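Local coordinates for protein trichothecene 3-O-acetyltransferase (Gibberella zeae, PDB 2RKV) that probably transfers an acetyl group from acetyl-CoA to the 3-hydroxyl of trichothecene mycotoxins, as a member of the BAHD acyltransferase superfamily, at residues D88-P93 / L141-G146. Residues are numbered along the deposited sequence; the frame is centred on the assembly and turned at random.
Sequences DLRDDP and LNFIKG
Asp88 OD1, lying 3.6 Å from Phe143 CB across the contact, is gripped by two nitrogens of Arg90 that reach it from opposite faces of the carboxylate. The backbone N of Arg90 closes an Asx turn on it, and Arg90 NE binds it at 2.8 Å almost straight (171°). Arg90 NH2 meets the other oxygen, Asp88 OD2, also at 2.8 Å, from above the carboxylate plane, which makes a side-on, two-nitrogen salt bridge. With CG anti to the backbone N (chi1 -179°), placing it 3.9 Å from Phe143 CD2, the Asp88 side chain crosses that of Phe143 at about a right angle, carboxylate and ring planes 54° apart. Arg90 runs beside Phe143, its guanidinium nearly perpendicular to the ring, while Arg90 CG packs on the backbone of Ile144 (3.8 Å to Ile144 C). Between the backbones, Leu89 N donates to Phe143 O at 2.7 Å, beside the parallel pairing of Asp88 with Phe143; a type I turn runs from Leu89 to Asp92. Leu89 CD1 packs against Asn142 CB and Ile144 CG2; the Asn142 amide binds Gln140 through OD1 and the backbone O atoms of Ile116 and Ile149 through ND2. One water links Leu89 O to Lys145 N. Strand 83-88 is an outermost strand of the five-stranded mixed sheet, parallel to 137-144, which strand 147-155 flanks on its other side. Helix 35-52 covers the Asp88-Phe143 face: Tyr35 stacks on Phe143 and touches Arg90, and Val39 also meets Phe143.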
# COMPACT_ATOMS: atom_id res chain seq x y z
N ASP A 88 -4.19 6.52 -25.12
CA ASP A 88 -4.10 7.93 -25.49
C ASP A 88 -5.35 8.70 -25.08
O ASP A 88 -6.41 8.57 -25.71
CB ASP A 88 -3.85 8.11 -27.00
CG ASP A 88 -3.73 9.58 -27.41
OD1 ASP A 88 -3.59 10.46 -26.52
OD2 ASP A 88 -3.74 9.86 -28.63
N LEU A 89 -5.22 9.52 -24.03
CA LEU A 89 -6.36 10.24 -23.45
C LEU A 89 -6.31 11.74 -23.75
O LEU A 89 -7.09 12.50 -23.18
CB LEU A 89 -6.42 10.01 -21.93
CG LEU A 89 -6.46 8.56 -21.44
CD1 LEU A 89 -6.25 8.49 -19.91
CD2 LEU A 89 -7.74 7.88 -21.84
N ARG A 90 -5.41 12.14 -24.64
CA ARG A 90 -5.21 13.57 -24.95
C ARG A 90 -6.48 14.24 -25.44
O ARG A 90 -6.71 15.43 -25.16
CB ARG A 90 -4.10 13.77 -25.97
CG ARG A 90 -2.70 13.49 -25.43
CD ARG A 90 -1.66 13.54 -26.53
NE ARG A 90 -1.85 12.42 -27.46
CZ ARG A 90 -1.20 12.28 -28.61
NH1 ARG A 90 -0.31 13.19 -29.00
NH2 ARG A 90 -1.45 11.23 -29.38
N ASP A 91 -7.30 13.50 -26.18
CA ASP A 91 -8.51 14.05 -26.79
C ASP A 91 -9.80 13.53 -26.17
O ASP A 91 -10.88 13.69 -26.74
CB ASP A 91 -8.50 13.81 -28.31
CG ASP A 91 -7.46 14.64 -29.01
OD1 ASP A 91 -7.02 15.66 -28.43
OD2 ASP A 91 -7.08 14.27 -30.15
N ASP A 92 -9.67 12.92 -24.99
CA ASP A 92 -10.82 12.37 -24.27
C ASP A 92 -11.31 13.41 -23.28
O ASP A 92 -10.60 13.72 -22.32
CB ASP A 92 -10.42 11.08 -23.54
CG ASP A 92 -11.61 10.37 -22.88
OD1 ASP A 92 -12.59 11.04 -22.48
OD2 ASP A 92 -11.55 9.13 -22.76
N PRO A 93 -12.52 13.97 -23.49
CA PRO A 93 -12.99 15.07 -22.64
C PRO A 93 -13.24 14.64 -21.19
O PRO A 93 -13.34 15.49 -20.30
CB PRO A 93 -14.30 15.51 -23.32
CG PRO A 93 -14.74 14.32 -24.13
CD PRO A 93 -13.49 13.60 -24.54
N LEU A 141 0.61 3.10 -19.59
CA LEU A 141 1.10 4.42 -19.95
C LEU A 141 -0.09 5.19 -20.50
O LEU A 141 -0.65 4.79 -21.51
CB LEU A 141 2.18 4.34 -21.03
CG LEU A 141 3.53 3.75 -20.61
CD1 LEU A 141 4.44 3.52 -21.83
CD2 LEU A 141 4.22 4.64 -19.58
N ASN A 142 -0.45 6.28 -19.83
CA ASN A 142 -1.59 7.10 -20.24
C ASN A 142 -1.10 8.44 -20.75
O ASN A 142 -0.50 9.21 -19.99
CB ASN A 142 -2.54 7.34 -19.06
CG ASN A 142 -3.01 6.05 -18.42
OD1 ASN A 142 -3.96 5.42 -18.90
ND2 ASN A 142 -2.36 5.65 -17.32
N PHE A 143 -1.33 8.74 -22.03
CA PHE A 143 -1.03 10.08 -22.54
C PHE A 143 -2.17 11.01 -22.15
O PHE A 143 -3.33 10.74 -22.48
CB PHE A 143 -0.91 10.13 -24.07
CG PHE A 143 -0.04 9.07 -24.69
CD1 PHE A 143 0.97 8.42 -23.97
CD2 PHE A 143 -0.23 8.75 -26.02
CE1 PHE A 143 1.76 7.45 -24.59
CE2 PHE A 143 0.56 7.79 -26.64
CZ PHE A 143 1.55 7.13 -25.92
N ILE A 144 -1.87 12.10 -21.45
CA ILE A 144 -2.88 13.12 -21.19
C ILE A 144 -2.39 14.45 -21.75
O ILE A 144 -1.20 14.61 -22.07
CB ILE A 144 -3.20 13.25 -19.67
CG1 ILE A 144 -1.99 13.83 -18.92
CG2 ILE A 144 -3.67 11.89 -19.11
CD1 ILE A 144 -2.30 14.23 -17.46
N LYS A 145 -3.30 15.41 -21.89
CA LYS A 145 -2.89 16.71 -22.40
C LYS A 145 -1.76 17.25 -21.53
O LYS A 145 -1.93 17.43 -20.32
CB LYS A 145 -4.07 17.68 -22.44
CG LYS A 145 -3.68 19.05 -22.99
CD LYS A 145 -4.89 19.97 -23.08
CE LYS A 145 -4.46 21.34 -23.59
NZ LYS A 145 -5.63 22.26 -23.75
N GLY A 146 -0.60 17.45 -22.15
CA GLY A 146 0.57 18.01 -21.49
C GLY A 146 1.28 17.08 -20.52
O GLY A 146 2.14 17.53 -19.75
O HOH W 1 -6.09 14.56 -21.46